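Local structure of 2-oxoglutarate-dependent dioxygenase tropC (Talaromyces stipitatus, 6XJJ) at residues A[108-121]-A[155-167]. The protein acts as an iron- and 2-oxoglutarate-dependent dioxygenase in the biosynthesis of fungal tropolones. Numbering follows the deposited sequence.
Sequences KISVDKSLGKSFRG and AGKFSTGPNLWPE
Arg120 reaches across to the loop 159-163 and holds it through two main-chain oxygens and the side-chain oxygen of Asn163. Its CB lies 4.0 Å from Pro162 O, and CG comes closer to the same oxygen. The chain then bends at chi2 (-70°), and CD passes beside Asn163 OD1. This bend carries the guanidinium along the loop. NH2 bonds to Ser159 O at 3.1 Å with a fairly straight N-H (162°). That oxygen lies in the guanidinium plane, but NH2 stands well above the carbonyl plane of Ser159. NH1 makes weak, bent bonds to Gly161 O and to Asn163 OD1. The amide of Asn163 is also tied to Glu147 and Gly145, just past strand 139-144.

Next to it, Ser118 OG makes a weak bond to Thr160 O. The type II' turn 115-118 bonds through Lys117 N to Gly156 O, just before the type II turn 157-160, and to that turn itself through Ser159 N to Lys117 O at 2.9 Å. The extended Lys117 chain lays CD over one face of the Phe158 ring, 3.8 Å from its centroid, as a CH-pi contact.

Toward the other end the contact is mostly apolar. Leu164 CB packs on Ile109 CB at 4.0 Å, and Ile109 CD1 meets Pro166 CD. Phe98 of helix 85-99 touches both Ile109 and Pro166. The polar exception is a long, weak salt bridge at the exposed edge, Lys108 NZ to Glu167 OE2 at 3.4 Å.

The contact joins two loops of the N-terminal region, away from the iron site. Its chemistry implies that one buried arginine, probably charged, binds Ser159 O well and Gly161 O and Asn163 OD1 only weakly, while the carbonyl dipoles would help to stabilise the charge.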
loop_
_atom_site.group_PDB
_atom_site.type_symbol
_atom_site.label_atom_id
_atom_site.label_comp_id
_atom_site.label_asym_id
_atom_site.label_seq_id
_atom_site.Cartn_x
_atom_site.Cartn_y
_atom_site.Cartn_z
ATOM N N LYS A 108 23.487 -6.861 -1.587
ATOM C CA LYS A 108 23.709 -8.169 -0.978
ATOM C C LYS A 108 22.409 -8.893 -0.648
ATOM O O LYS A 108 22.429 -10.113 -0.458
ATOM C CB LYS A 108 24.569 -8.030 0.281
ATOM C CG LYS A 108 26.063 -7.904 0.012
ATOM C CD LYS A 108 26.852 -7.603 1.282
ATOM C CE LYS A 108 28.351 -7.666 1.020
ATOM N NZ LYS A 108 29.172 -7.240 2.190
ATOM N N ILE A 109 21.286 -8.178 -0.580
ATOM C CA ILE A 109 19.978 -8.807 -0.416
ATOM C C ILE A 109 19.078 -8.386 -1.569
ATOM O O ILE A 109 17.863 -8.227 -1.397
ATOM C CB ILE A 109 19.334 -8.456 0.939
ATOM C CG1 ILE A 109 19.179 -6.938 1.086
ATOM C CG2 ILE A 109 20.149 -9.046 2.075
ATOM C CD1 ILE A 109 18.344 -6.515 2.283
ATOM N N SER A 110 19.670 -8.196 -2.748
ATOM C CA SER A 110 18.898 -7.834 -3.928
ATOM C C SER A 110 17.852 -8.903 -4.225
ATOM O O SER A 110 18.033 -10.086 -3.923
ATOM C CB SER A 110 19.821 -7.643 -5.132
ATOM O OG SER A 110 20.514 -8.839 -5.445
ATOM N N VAL A 111 16.748 -8.471 -4.843
ATOM C CA VAL A 111 15.561 -9.318 -4.954
ATOM C C VAL A 111 15.864 -10.601 -5.723
ATOM O O VAL A 111 15.247 -11.644 -5.469
ATOM C CB VAL A 111 14.409 -8.519 -5.605
ATOM C CG1 VAL A 111 14.662 -8.284 -7.092
ATOM C CG2 VAL A 111 13.056 -9.194 -5.363
ATOM N N ASP A 112 16.808 -10.557 -6.665
ATOM C CA ASP A 112 17.146 -11.748 -7.437
ATOM C C ASP A 112 17.806 -12.837 -6.597
ATOM O O ASP A 112 17.992 -13.949 -7.100
ATOM C CB ASP A 112 18.072 -11.378 -8.599
ATOM C CG ASP A 112 19.344 -10.707 -8.128
ATOM O OD1 ASP A 112 19.423 -10.386 -6.925
ATOM O OD2 ASP A 112 20.267 -10.505 -8.945
ATOM N N LYS A 113 18.170 -12.547 -5.347
ATOM C CA LYS A 113 18.788 -13.524 -4.459
ATOM C C LYS A 113 17.785 -14.235 -3.562
ATOM O O LYS A 113 18.158 -15.188 -2.873
ATOM C CB LYS A 113 19.845 -12.836 -3.589
ATOM C CG LYS A 113 21.047 -12.347 -4.377
ATOM C CD LYS A 113 22.078 -11.669 -3.493
ATOM C CE LYS A 113 23.360 -11.397 -4.258
ATOM N NZ LYS A 113 23.183 -10.344 -5.297
ATOM N N SER A 114 16.530 -13.801 -3.560
ATOM C CA SER A 114 15.519 -14.399 -2.705
ATOM C C SER A 114 15.124 -15.787 -3.205
ATOM O O SER A 114 15.280 -16.130 -4.379
ATOM C CB SER A 114 14.292 -13.491 -2.632
ATOM O OG SER A 114 13.737 -13.272 -3.919
ATOM N N LEU A 115 14.593 -16.584 -2.281
ATOM C CA LEU A 115 14.250 -17.968 -2.574
ATOM C C LEU A 115 13.204 -18.042 -3.678
ATOM O O LEU A 115 12.147 -17.408 -3.595
ATOM C CB LEU A 115 13.728 -18.650 -1.305
ATOM C CG LEU A 115 13.275 -20.109 -1.412
ATOM C CD1 LEU A 115 14.457 -21.023 -1.748
ATOM C CD2 LEU A 115 12.588 -20.542 -0.121
ATOM N N GLY A 116 13.511 -18.819 -4.712
ATOM C CA GLY A 116 12.548 -19.083 -5.767
ATOM C C GLY A 116 11.832 -17.836 -6.229
ATOM O O GLY A 116 12.448 -16.814 -6.554
ATOM N N LYS A 117 10.503 -17.913 -6.252
ATOM C CA LYS A 117 9.664 -16.804 -6.675
ATOM C C LYS A 117 9.166 -15.972 -5.498
ATOM O O LYS A 117 8.259 -15.149 -5.667
ATOM C CB LYS A 117 8.492 -17.330 -7.506
ATOM C CG LYS A 117 8.938 -17.972 -8.811
ATOM C CD LYS A 117 7.781 -18.609 -9.564
ATOM C CE LYS A 117 8.256 -19.249 -10.863
ATOM N NZ LYS A 117 7.161 -19.968 -11.580
ATOM N N SER A 118 9.719 -16.180 -4.306
ATOM C CA SER A 118 9.675 -15.131 -3.303
ATOM C C SER A 118 10.369 -13.915 -3.877
ATOM O O SER A 118 11.543 -13.980 -4.256
ATOM C CB SER A 118 10.359 -15.567 -2.012
ATOM O OG SER A 118 9.668 -16.647 -1.415
ATOM N N PHE A 119 9.639 -12.815 -3.974
ATOM C CA PHE A 119 10.173 -11.592 -4.553
ATOM C C PHE A 119 10.375 -10.652 -3.367
ATOM O O PHE A 119 9.536 -9.801 -3.058
ATOM C CB PHE A 119 9.202 -11.041 -5.650
ATOM C CG PHE A 119 9.753 -9.896 -6.444
ATOM C CD1 PHE A 119 10.613 -10.130 -7.502
ATOM C CD2 PHE A 119 9.390 -8.589 -6.159
ATOM C CE1 PHE A 119 11.115 -9.086 -8.255
ATOM C CE2 PHE A 119 9.893 -7.539 -6.906
ATOM C CZ PHE A 119 10.757 -7.789 -7.956
ATOM N N ARG A 120 11.494 -10.858 -2.669
ATOM C CA ARG A 120 11.794 -10.204 -1.403
ATOM C C ARG A 120 13.206 -9.642 -1.454
ATOM O O ARG A 120 14.102 -10.239 -2.055
ATOM C CB ARG A 120 11.707 -11.180 -0.226
ATOM C CG ARG A 120 10.397 -11.911 -0.106
ATOM C CD ARG A 120 9.246 -11.020 0.325
ATOM N NE ARG A 120 8.025 -11.815 0.374
ATOM C CZ ARG A 120 7.672 -12.583 1.398
ATOM N NH1 ARG A 120 8.436 -12.654 2.479
ATOM N NH2 ARG A 120 6.550 -13.282 1.339
ATOM N N GLY A 121 13.406 -8.507 -0.794
ATOM C CA GLY A 121 14.721 -7.900 -0.712
ATOM C C GLY A 121 14.801 -6.535 -1.368
ATOM O O GLY A 121 13.803 -5.809 -1.427
ATOM N N ALA A 155 7.091 -22.155 0.630
ATOM C CA ALA A 155 8.276 -21.331 0.441
ATOM C C ALA A 155 8.811 -21.490 -0.977
ATOM O O ALA A 155 8.962 -22.610 -1.480
ATOM C CB ALA A 155 9.352 -21.700 1.461
ATOM N N GLY A 156 9.093 -20.357 -1.621
ATOM C CA GLY A 156 9.547 -20.314 -2.990
ATOM C C GLY A 156 8.475 -19.940 -3.995
ATOM O O GLY A 156 8.807 -19.429 -5.071
ATOM N N LYS A 157 7.205 -20.178 -3.672
ATOM C CA LYS A 157 6.107 -19.818 -4.558
ATOM C C LYS A 157 6.006 -18.297 -4.675
ATOM O O LYS A 157 6.734 -17.543 -4.020
ATOM C CB LYS A 157 4.807 -20.433 -4.045
ATOM C CG LYS A 157 4.767 -21.946 -4.180
ATOM C CD LYS A 157 3.562 -22.541 -3.471
ATOM C CE LYS A 157 3.507 -24.047 -3.652
ATOM N NZ LYS A 157 2.457 -24.680 -2.811
ATOM N N PHE A 158 5.095 -17.836 -5.534
ATOM C CA PHE A 158 4.988 -16.409 -5.821
ATOM C C PHE A 158 4.776 -15.588 -4.552
ATOM O O PHE A 158 3.749 -15.719 -3.875
ATOM C CB PHE A 158 3.862 -16.134 -6.821
ATOM C CG PHE A 158 4.242 -16.389 -8.266
ATOM C CD1 PHE A 158 5.114 -15.525 -8.916
ATOM C CD2 PHE A 158 3.676 -17.428 -8.996
ATOM C CE1 PHE A 158 5.462 -15.725 -10.242
ATOM C CE2 PHE A 158 4.016 -17.626 -10.332
ATOM C CZ PHE A 158 4.912 -16.770 -10.950
ATOM N N SER A 159 5.773 -14.751 -4.242
ATOM C CA SER A 159 5.711 -13.767 -3.156
ATOM C C SER A 159 5.247 -14.386 -1.838
ATOM O O SER A 159 4.547 -13.748 -1.044
ATOM C CB SER A 159 4.826 -12.579 -3.540
ATOM O OG SER A 159 5.442 -11.802 -4.552
ATOM N N THR A 160 5.650 -15.637 -1.597
ATOM C CA THR A 160 5.469 -16.264 -0.295
ATOM C C THR A 160 6.726 -17.037 0.079
ATOM O O THR A 160 7.195 -17.882 -0.688
ATOM C CB THR A 160 4.242 -17.188 -0.272
ATOM O OG1 THR A 160 4.324 -18.144 -1.335
ATOM C CG2 THR A 160 2.957 -16.374 -0.403
ATOM N N GLY A 161 7.257 -16.748 1.265
ATOM C CA GLY A 161 8.514 -17.302 1.704
ATOM C C GLY A 161 9.133 -16.427 2.771
ATOM O O GLY A 161 8.467 -15.568 3.351
ATOM N N PRO A 162 10.418 -16.625 3.051
ATOM C CA PRO A 162 11.090 -15.788 4.048
ATOM C C PRO A 162 11.535 -14.444 3.491
ATOM O O PRO A 162 11.754 -14.275 2.289
ATOM C CB PRO A 162 12.300 -16.635 4.458
ATOM C CG PRO A 162 12.583 -17.474 3.305
ATOM C CD PRO A 162 11.278 -17.729 2.596
ATOM N N ASN A 163 11.659 -13.478 4.395
ATOM C CA ASN A 163 12.185 -12.172 4.039
ATOM C C ASN A 163 13.709 -12.199 4.007
ATOM O O ASN A 163 14.352 -13.063 4.606
ATOM C CB ASN A 163 11.722 -11.109 5.034
ATOM C CG ASN A 163 10.243 -10.823 4.930
ATOM O OD1 ASN A 163 9.774 -10.254 3.943
ATOM N ND2 ASN A 163 9.504 -11.170 5.970
ATOM N N LEU A 164 14.288 -11.236 3.295
ATOM C CA LEU A 164 15.723 -10.999 3.344
ATOM C C LEU A 164 15.989 -9.753 4.171
ATOM O O LEU A 164 15.333 -8.724 3.983
ATOM C CB LEU A 164 16.333 -10.834 1.953
ATOM C CG LEU A 164 16.275 -12.026 0.999
ATOM C CD1 LEU A 164 17.083 -11.702 -0.250
ATOM C CD2 LEU A 164 16.763 -13.300 1.654
ATOM N N TRP A 165 16.961 -9.845 5.072
ATOM C CA TRP A 165 17.211 -8.766 6.001
ATOM C C TRP A 165 18.660 -8.306 5.907
ATOM O O TRP A 165 19.564 -9.134 5.753
ATOM C CB TRP A 165 16.909 -9.198 7.440
ATOM C CG TRP A 165 15.460 -9.567 7.679
ATOM C CD1 TRP A 165 14.946 -10.824 7.789
ATOM C CD2 TRP A 165 14.345 -8.669 7.792
ATOM N NE1 TRP A 165 13.589 -10.770 7.988
ATOM C CE2 TRP A 165 13.192 -9.458 7.989
ATOM C CE3 TRP A 165 14.210 -7.276 7.752
ATOM C CZ2 TRP A 165 11.920 -8.900 8.148
ATOM C CZ3 TRP A 165 12.947 -6.723 7.909
ATOM C CH2 TRP A 165 11.820 -7.534 8.106
ATOM N N PRO A 166 18.915 -7.002 6.004
ATOM C CA PRO A 166 20.289 -6.510 5.841
ATOM C C PRO A 166 21.163 -6.883 7.031
ATOM O O PRO A 166 20.831 -6.591 8.183
ATOM C CB PRO A 166 20.109 -4.993 5.723
ATOM C CG PRO A 166 18.856 -4.709 6.470
ATOM C CD PRO A 166 17.965 -5.902 6.258
ATOM N N GLU A 167 22.295 -7.527 6.739
ATOM C CA GLU A 167 23.213 -7.947 7.792
ATOM C C GLU A 167 23.741 -6.767 8.597
ATOM O O GLU A 167 24.059 -6.917 9.782
ATOM C CB GLU A 167 24.391 -8.710 7.192
ATOM C CG GLU A 167 25.219 -7.880 6.219
ATOM C CD GLU A 167 26.385 -8.655 5.644
ATOM O OE1 GLU A 167 26.724 -9.715 6.210
ATOM O OE2 GLU A 167 26.973 -8.200 4.641
#